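Local coordinates for protein 2,3-dihydroxybenzoate-AMP ligase (PDB 1MDB) that is a bacterial enzyme of the ANL superfamily of AMP-binding enzymes that holds adenosine monophosphate and 2,3-dihydroxy-benzoic acid in its pockets, at residues Pro107-Ser111 with Phe135-Leu140; Glu119-Ala123 with Tyr392-Glu396; Phe89-Phe93 with Val243-Leu247. All coordinates share one frame; numbering follows the deposited sequence.

Contact 1. Residues Pro107-Ser111 with Phe135-Leu140; sequences PSHRS and FDYRSL
Arg110 reaches across from the 107-111 loop and lies flat on the ring of Phe135. From CB its chain bends at chi2 (-63°), which folds CD back toward the ring, 3.8 Å from Phe135 CZ. NE follows over the same end of the ring, 3.7 Å from CE1 of Phe135. CZ of Arg110 then stands 3.8 Å from the centroid of the Phe135 ring, almost on its normal, in a cation-pi stack with the two planes only 6° apart, and NH2 ends above CG. NH1 turns back to its own loop, bonding Pro107 O at 2.9 Å and His109 O at 2.8 Å, both near the guanidinium plane, so the group is fixed in rotation. This loop leads from strand 101-104 of the smaller mixed sheet into helix 111-120, whose N-cap position Arg110 occupies; the partner segment passes from the short strand 135-136 into helix 137-147. Tyr137 OH donates to the same Pro107 O (2.6 Å), giving that carbonyl two donors, while CD2 of Phe135 covers one face of the tyrosine ring. Beyond the stack, Leu140 packs tightly, its CD1 3.4 Å from Ser111 CA, and its CD2 faces His109 O.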
loop_
_atom_site.group_PDB
_atom_site.type_symbol
_atom_site.label_atom_id
_atom_site.label_comp_id
_atom_site.label_asym_id
_atom_site.label_seq_id
_atom_site.Cartn_x
_atom_site.Cartn_y
_atom_site.Cartn_z
ATOM N N PRO A 107 -1.218 11.591 -1.967
ATOM C CA PRO A 107 -1.543 12.707 -2.857
ATOM C C PRO A 107 -3.023 13.070 -2.916
ATOM O O PRO A 107 -3.376 14.218 -3.192
ATOM C CB PRO A 107 -1.016 12.227 -4.205
ATOM C CG PRO A 107 0.196 11.433 -3.803
ATOM C CD PRO A 107 -0.342 10.620 -2.649
ATOM N N SER A 108 -3.883 12.092 -2.643
ATOM C CA SER A 108 -5.322 12.302 -2.700
ATOM C C SER A 108 -5.925 12.875 -1.421
ATOM O O SER A 108 -7.094 13.251 -1.399
ATOM C CB SER A 108 -6.017 10.979 -3.015
ATOM O OG SER A 108 -5.740 10.047 -1.985
ATOM N N HIS A 109 -5.154 12.929 -0.347
ATOM C CA HIS A 109 -5.702 13.458 0.895
ATOM C C HIS A 109 -5.989 14.954 0.800
ATOM O O HIS A 109 -5.313 15.687 0.081
ATOM C CB HIS A 109 -4.755 13.149 2.057
ATOM C CG HIS A 109 -4.739 11.700 2.429
ATOM N ND1 HIS A 109 -3.637 11.079 2.979
ATOM C CD2 HIS A 109 -5.685 10.741 2.295
ATOM C CE1 HIS A 109 -3.904 9.798 3.162
ATOM N NE2 HIS A 109 -5.139 9.566 2.755
ATOM N N ARG A 110 -7.011 15.396 1.513
ATOM C CA ARG A 110 -7.387 16.797 1.483
ATOM C C ARG A 110 -7.401 17.378 2.896
ATOM O O ARG A 110 -6.986 16.707 3.844
ATOM C CB ARG A 110 -8.738 16.948 0.774
ATOM C CG ARG A 110 -8.682 16.556 -0.720
ATOM C CD ARG A 110 -7.738 17.469 -1.503
ATOM N NE ARG A 110 -7.626 17.132 -2.924
ATOM C CZ ARG A 110 -6.604 16.474 -3.471
ATOM N NH1 ARG A 110 -5.583 16.064 -2.726
ATOM N NH2 ARG A 110 -6.590 16.244 -4.778
ATOM N N SER A 111 -7.866 18.617 3.036
ATOM C CA SER A 111 -7.853 19.295 4.328
ATOM C C SER A 111 -8.410 18.519 5.514
ATOM O O SER A 111 -7.850 18.574 6.601
ATOM C CB SER A 111 -8.567 20.640 4.226
ATOM O OG SER A 111 -9.959 20.456 4.119
ATOM N N PHE A 135 -3.660 19.617 -9.155
ATOM C CA PHE A 135 -4.070 20.143 -7.854
ATOM C C PHE A 135 -2.973 20.996 -7.220
ATOM O O PHE A 135 -1.815 20.584 -7.144
ATOM C CB PHE A 135 -4.439 19.005 -6.902
ATOM C CG PHE A 135 -4.984 19.475 -5.582
ATOM C CD1 PHE A 135 -6.262 20.019 -5.496
ATOM C CD2 PHE A 135 -4.208 19.400 -4.426
ATOM C CE1 PHE A 135 -6.759 20.482 -4.275
ATOM C CE2 PHE A 135 -4.690 19.858 -3.207
ATOM C CZ PHE A 135 -5.965 20.400 -3.128
ATOM N N ASP A 136 -3.345 22.191 -6.776
ATOM C CA ASP A 136 -2.406 23.114 -6.143
ATOM C C ASP A 136 -2.434 22.830 -4.637
ATOM O O ASP A 136 -3.408 23.152 -3.952
ATOM C CB ASP A 136 -2.830 24.561 -6.415
ATOM C CG ASP A 136 -1.848 25.569 -5.851
ATOM O OD1 ASP A 136 -1.453 25.410 -4.671
ATOM O OD2 ASP A 136 -1.480 26.518 -6.577
ATOM N N TYR A 137 -1.366 22.227 -4.123
ATOM C CA TYR A 137 -1.324 21.879 -2.710
ATOM C C TYR A 137 -1.104 23.032 -1.741
ATOM O O TYR A 137 -1.291 22.865 -0.533
ATOM C CB TYR A 137 -0.296 20.763 -2.469
ATOM C CG TYR A 137 -0.706 19.423 -3.073
ATOM C CD1 TYR A 137 -0.630 19.200 -4.455
ATOM C CD2 TYR A 137 -1.204 18.397 -2.270
ATOM C CE1 TYR A 137 -1.048 17.987 -5.019
ATOM C CE2 TYR A 137 -1.624 17.187 -2.817
ATOM C CZ TYR A 137 -1.545 16.990 -4.194
ATOM O OH TYR A 137 -1.980 15.807 -4.746
ATOM N N ARG A 138 -0.717 24.203 -2.246
ATOM C CA ARG A 138 -0.541 25.343 -1.349
ATOM C C ARG A 138 -1.911 25.814 -0.887
ATOM O O ARG A 138 -2.053 26.339 0.216
ATOM C CB ARG A 138 0.159 26.512 -2.034
ATOM C CG ARG A 138 1.370 26.154 -2.837
ATOM C CD ARG A 138 1.037 26.474 -4.267
ATOM N NE ARG A 138 2.200 26.481 -5.126
ATOM C CZ ARG A 138 2.180 26.929 -6.371
ATOM N NH1 ARG A 138 1.048 27.397 -6.890
ATOM N NH2 ARG A 138 3.297 26.938 -7.080
ATOM N N SER A 139 -2.920 25.644 -1.735
ATOM C CA SER A 139 -4.264 26.057 -1.366
ATOM C C SER A 139 -4.731 25.097 -0.278
ATOM O O SER A 139 -5.461 25.483 0.632
ATOM C CB SER A 139 -5.212 26.020 -2.582
ATOM O OG SER A 139 -5.374 24.698 -3.067
ATOM N N LEU A 140 -4.303 23.841 -0.368
ATOM C CA LEU A 140 -4.654 22.863 0.658
ATOM C C LEU A 140 -3.921 23.306 1.937
ATOM O O LEU A 140 -4.492 23.303 3.025
ATOM C CB LEU A 140 -4.199 21.456 0.241
ATOM C CG LEU A 140 -4.287 20.354 1.310
ATOM C CD1 LEU A 140 -5.696 20.307 1.880
ATOM C CD2 LEU A 140 -3.889 18.989 0.710
#

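Contact 2. Residues Glu119-Ala123 with Tyr392-Glu396; sequences EFAEA and YYKAE
A Schellman motif at the C-terminal end of helix 111-120 brings Phe120 and Glu122 against Tyr393 and Lys394, in the loop that precedes helix 396-402. Glu122, the first residue to leave helical angles, has a positive phi, and its backbone N bonds back to Glu119 O. Phe120 and Tyr393 form a T-shaped pair: the edge of the tyrosine points to the face of the phenylalanine, the centroids are 5.7 Å apart and the planes stand at 77°. Their nearest carbons are Phe120 CE2 and Tyr393 CD2, at 3.9 Å. With CG anti to the backbone N (chi1 -169°), the Phe120 ring reaches the facing loop, and its CZ end arrives at two carbonyls. Tyr393 O is 3.5 Å from CZ of Phe120 and Lys394 O 3.6 Å from it, both near the ring plane, where the partly positive ring hydrogens lie.

The polar half of the contact is a salt bridge between Glu122 OE2 and Lys394 NZ, 3.1 Å long. The lysine chain is fully extended past CG, which itself rests over one face of the Tyr393 ring, and it crosses the glutamate side chain at about a right angle. One water links both sides: it accepts from Lys394 NZ at a doubtfully short distance, lies 2.6 Å from Phe120 O and 2.9 Å from Tyr393 OH, and bonds weakly to Glu122 OE2.

Around this pair, Leu199 of strand 199-203 shares backbone hydrogen bonding with Tyr393 and touches both aromatic side chains. Arg77 of strand 77-80 bonds through NE to Ala121 O, and the ring of Tyr116, one turn earlier in helix 111-120, lies nearly parallel to that of Phe120.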
loop_
_atom_site.group_PDB
_atom_site.type_symbol
_atom_site.label_atom_id
_atom_site.label_comp_id
_atom_site.label_asym_id
_atom_site.label_seq_id
_atom_site.Cartn_x
_atom_site.Cartn_y
_atom_site.Cartn_z
ATOM N N GLU A 119 -3.007 17.497 13.494
ATOM C CA GLU A 119 -3.465 17.679 14.875
ATOM C C GLU A 119 -3.047 16.483 15.723
ATOM O O GLU A 119 -2.284 16.607 16.674
ATOM C CB GLU A 119 -4.987 17.783 14.925
ATOM C CG GLU A 119 -5.538 19.160 15.205
ATOM C CD GLU A 119 -7.039 19.121 15.424
ATOM O OE1 GLU A 119 -7.477 18.480 16.402
ATOM O OE2 GLU A 119 -7.780 19.719 14.619
ATOM N N PHE A 120 -3.589 15.325 15.367
ATOM C CA PHE A 120 -3.307 14.077 16.057
ATOM C C PHE A 120 -1.807 13.886 16.293
ATOM O O PHE A 120 -1.368 13.745 17.430
ATOM C CB PHE A 120 -3.870 12.926 15.232
ATOM C CG PHE A 120 -3.881 11.605 15.943
ATOM C CD1 PHE A 120 -4.332 11.506 17.253
ATOM C CD2 PHE A 120 -3.504 10.449 15.276
ATOM C CE1 PHE A 120 -4.413 10.267 17.888
ATOM C CE2 PHE A 120 -3.582 9.200 15.902
ATOM C CZ PHE A 120 -4.037 9.110 17.207
ATOM N N ALA A 121 -1.024 13.897 15.220
ATOM C CA ALA A 121 0.416 13.721 15.337
ATOM C C ALA A 121 1.134 14.956 15.888
ATOM O O ALA A 121 2.345 14.916 16.131
ATOM C CB ALA A 121 0.996 13.343 13.984
ATOM N N GLU A 122 0.396 16.048 16.087
ATOM C CA GLU A 122 0.996 17.275 16.603
ATOM C C GLU A 122 2.216 17.588 15.741
ATOM O O GLU A 122 3.313 17.824 16.246
ATOM C CB GLU A 122 1.405 17.080 18.074
ATOM C CG GLU A 122 0.215 16.954 19.036
ATOM C CD GLU A 122 0.546 16.215 20.334
ATOM O OE1 GLU A 122 1.540 16.565 20.998
ATOM O OE2 GLU A 122 -0.198 15.280 20.693
ATOM N N ALA A 123 1.998 17.584 14.433
ATOM C CA ALA A 123 3.043 17.825 13.445
ATOM C C ALA A 123 3.767 19.159 13.582
ATOM O O ALA A 123 3.144 20.205 13.802
ATOM C CB ALA A 123 2.451 17.704 12.039
ATOM N N TYR A 392 -1.590 0.424 17.612
ATOM C CA TYR A 392 -1.641 1.671 16.865
ATOM C C TYR A 392 -1.204 2.835 17.742
ATOM O O TYR A 392 -1.240 2.751 18.969
ATOM C CB TYR A 392 -3.058 1.944 16.341
ATOM C CG TYR A 392 -3.548 0.964 15.300
ATOM C CD1 TYR A 392 -4.385 -0.092 15.647
ATOM C CD2 TYR A 392 -3.186 1.106 13.959
ATOM C CE1 TYR A 392 -4.857 -0.983 14.680
ATOM C CE2 TYR A 392 -3.646 0.224 12.992
ATOM C CZ TYR A 392 -4.479 -0.815 13.357
ATOM O OH TYR A 392 -4.922 -1.688 12.398
ATOM N N TYR A 393 -0.811 3.925 17.093
ATOM C CA TYR A 393 -0.350 5.138 17.755
ATOM C C TYR A 393 -1.460 5.800 18.584
ATOM O O TYR A 393 -2.555 6.055 18.076
ATOM C CB TYR A 393 0.168 6.092 16.683
ATOM C CG TYR A 393 0.758 7.381 17.179
ATOM C CD1 TYR A 393 1.932 7.396 17.931
ATOM C CD2 TYR A 393 0.162 8.593 16.856
ATOM C CE1 TYR A 393 2.501 8.603 18.343
ATOM C CE2 TYR A 393 0.714 9.792 17.259
ATOM C CZ TYR A 393 1.880 9.795 18.000
ATOM O OH TYR A 393 2.396 10.996 18.391
ATOM N N LYS A 394 -1.170 6.070 19.856
ATOM C CA LYS A 394 -2.126 6.691 20.781
ATOM C C LYS A 394 -3.570 6.272 20.514
ATOM O O LYS A 394 -4.409 7.118 20.213
ATOM C CB LYS A 394 -2.039 8.219 20.696
ATOM C CG LYS A 394 -0.661 8.792 20.963
ATOM C CD LYS A 394 -0.689 10.311 20.946
ATOM C CE LYS A 394 0.683 10.889 21.244
ATOM N NZ LYS A 394 0.676 12.381 21.281
ATOM N N ALA A 395 -3.865 4.980 20.616
ATOM C CA ALA A 395 -5.226 4.511 20.361
ATOM C C ALA A 395 -5.573 3.310 21.228
ATOM O O ALA A 395 -5.811 2.208 20.724
ATOM C CB ALA A 395 -5.390 4.160 18.883
ATOM N N GLU A 396 -5.607 3.548 22.536
ATOM C CA GLU A 396 -5.902 2.526 23.537
ATOM C C GLU A 396 -7.149 1.702 23.241
ATOM O O GLU A 396 -7.096 0.472 23.173
ATOM C CB GLU A 396 -6.038 3.188 24.911
ATOM C CG GLU A 396 -4.804 3.979 25.320
ATOM C CD GLU A 396 -5.042 4.865 26.526
ATOM O OE1 GLU A 396 -4.114 5.621 26.894
ATOM O OE2 GLU A 396 -6.152 4.810 27.105
HETATM O O HOH W 1 0.777 13.291 18.916
#

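Contact 3. Residues Phe89-Phe93 with Val243-Leu247; sequences FEVIF and VLGVL
Phe89 drives the far end of its ring into Val243, and this is where the two helices pack most closely. CZ of Phe89 is 3.6 Å from Val243 CB, which meets the ring at its edge and near its plane. Both branches of Val243 touch that edge: CG2 approaches CE2 of Phe89 to 3.7 Å, while CG1 lies near CZ. With CG anti to the carbonyl carbon (chi1 -64°), Phe89 stretches across the gap between the helices, and Leu247 CD1 approaches obliquely, 3.9 Å from Phe89 CD2.

The axes of the 89-93 and 243-247 segments stay 13.2 Å apart and run at 80° to each other, so side chains rather than backbone bridge the interval. Each helix belongs to a beta-alpha-beta connection: helix 86-98 joins the parallel strands 77-80 and 101-104 of the smaller mixed sheet, and helix 242-248 lies on the connection between the parallel strands 225-228 and 252-255 of the nine-stranded one.

Away from Val243 the packing is looser, though no side is open to solvent, since all six touching residues are buried. Here the meeting groups are mostly methyls and a ring corner of Phe93. Ile92 presents CD1 to CD2 of Leu244 at 4.0 Å. CE1 of Phe93 meets methyls of two leucines, 4.0 Å from CD1 of Leu247 and 4.2 Å from CD2 of Leu244. Met232 touches both Phe89 and Val243, and Ala60 of helix 53-70 packs on Phe93.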
loop_
_atom_site.group_PDB
_atom_site.type_symbol
_atom_site.label_atom_id
_atom_site.label_comp_id
_atom_site.label_asym_id
_atom_site.label_seq_id
_atom_site.Cartn_x
_atom_site.Cartn_y
_atom_site.Cartn_z
ATOM N N PHE A 89 12.490 11.201 -1.514
ATOM C CA PHE A 89 13.640 10.490 -0.971
ATOM C C PHE A 89 14.621 11.297 -0.130
ATOM O O PHE A 89 15.102 10.809 0.897
ATOM C CB PHE A 89 14.383 9.761 -2.099
ATOM C CG PHE A 89 13.561 8.695 -2.757
ATOM C CD1 PHE A 89 12.839 8.969 -3.913
ATOM C CD2 PHE A 89 13.470 7.427 -2.191
ATOM C CE1 PHE A 89 12.035 7.990 -4.502
ATOM C CE2 PHE A 89 12.673 6.441 -2.765
ATOM C CZ PHE A 89 11.952 6.723 -3.924
ATOM N N GLU A 90 14.943 12.512 -0.552
ATOM C CA GLU A 90 15.864 13.306 0.237
ATOM C C GLU A 90 15.122 13.763 1.491
ATOM O O GLU A 90 15.711 13.906 2.563
ATOM C CB GLU A 90 16.387 14.512 -0.563
ATOM C CG GLU A 90 15.391 15.628 -0.848
ATOM C CD GLU A 90 16.046 16.788 -1.598
ATOM O OE1 GLU A 90 17.281 16.941 -1.489
ATOM O OE2 GLU A 90 15.335 17.553 -2.278
ATOM N N VAL A 91 13.817 13.960 1.356
ATOM C CA VAL A 91 13.006 14.398 2.485
ATOM C C VAL A 91 12.931 13.358 3.592
ATOM O O VAL A 91 13.153 13.694 4.758
ATOM C CB VAL A 91 11.565 14.782 2.040
ATOM C CG1 VAL A 91 10.608 14.764 3.239
ATOM C CG2 VAL A 91 11.579 16.181 1.421
ATOM N N ILE A 92 12.635 12.103 3.256
ATOM C CA ILE A 92 12.532 11.102 4.316
ATOM C C ILE A 92 13.872 10.707 4.961
ATOM O O ILE A 92 13.946 10.572 6.173
ATOM C CB ILE A 92 11.789 9.803 3.860
ATOM C CG1 ILE A 92 12.640 9.000 2.877
ATOM C CG2 ILE A 92 10.441 10.161 3.250
ATOM C CD1 ILE A 92 12.061 7.620 2.607
ATOM N N PHE A 93 14.927 10.522 4.168
ATOM C CA PHE A 93 16.206 10.140 4.753
ATOM C C PHE A 93 16.810 11.272 5.593
ATOM O O PHE A 93 17.581 11.021 6.517
ATOM C CB PHE A 93 17.191 9.654 3.665
ATOM C CG PHE A 93 16.965 8.219 3.251
ATOM C CD1 PHE A 93 16.136 7.909 2.180
ATOM C CD2 PHE A 93 17.515 7.178 3.992
ATOM C CE1 PHE A 93 15.851 6.581 1.857
ATOM C CE2 PHE A 93 17.236 5.848 3.680
ATOM C CZ PHE A 93 16.404 5.548 2.613
ATOM N N VAL A 243 10.007 1.044 -3.385
ATOM C CA VAL A 243 11.130 1.908 -3.727
ATOM C C VAL A 243 12.252 1.752 -2.695
ATOM O O VAL A 243 13.441 1.773 -3.040
ATOM C CB VAL A 243 10.680 3.393 -3.824
ATOM C CG1 VAL A 243 9.695 3.562 -4.984
ATOM C CG2 VAL A 243 10.007 3.836 -2.522
ATOM N N LEU A 244 11.877 1.576 -1.432
ATOM C CA LEU A 244 12.863 1.410 -0.373
ATOM C C LEU A 244 13.532 0.040 -0.442
ATOM O O LEU A 244 14.710 -0.100 -0.109
ATOM C CB LEU A 244 12.217 1.621 1.005
ATOM C CG LEU A 244 11.619 3.025 1.216
ATOM C CD1 LEU A 244 11.251 3.184 2.678
ATOM C CD2 LEU A 244 12.634 4.122 0.804
ATOM N N GLY A 245 12.783 -0.977 -0.855
ATOM C CA GLY A 245 13.379 -2.298 -0.973
ATOM C C GLY A 245 14.416 -2.266 -2.089
ATOM O O GLY A 245 15.495 -2.846 -1.970
ATOM N N VAL A 246 14.085 -1.565 -3.169
ATOM C CA VAL A 246 14.976 -1.439 -4.320
ATOM C C VAL A 246 16.275 -0.704 -3.963
ATOM O O VAL A 246 17.336 -1.019 -4.500
ATOM C CB VAL A 246 14.253 -0.719 -5.501
ATOM C CG1 VAL A 246 15.196 -0.543 -6.694
ATOM C CG2 VAL A 246 13.040 -1.538 -5.930
ATOM N N LEU A 247 16.202 0.259 -3.049
ATOM C CA LEU A 247 17.397 0.997 -2.652
ATOM C C LEU A 247 18.200 0.107 -1.715
ATOM O O LEU A 247 19.418 0.190 -1.661
ATOM C CB LEU A 247 17.036 2.297 -1.917
ATOM C CG LEU A 247 16.160 3.363 -2.580
ATOM C CD1 LEU A 247 16.062 4.553 -1.638
ATOM C CD2 LEU A 247 16.729 3.797 -3.915
#

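Overall arrangement
From the N terminus, residues 89-93 of helix 86-98 come first, and contact 3 closes a long loop when the chain reaches 243-247. Contact 1 is nested within that loop: 107-111 and 135-140 are joined after only 23 intervening residues, local to the smaller mixed sheet. Contact 2 starts at 119-123, inside both of these loops, but closes only at 392-396, so it crosses contact 1 and contact 3 alike. Contact 3 ties a helix of the smaller sheet to one of the nine-stranded sheet, and contact 2 links helix 111-120 to the loop before helix 396-402. The three centres lie 21 to 24 Å apart, and none of the contacts touches another.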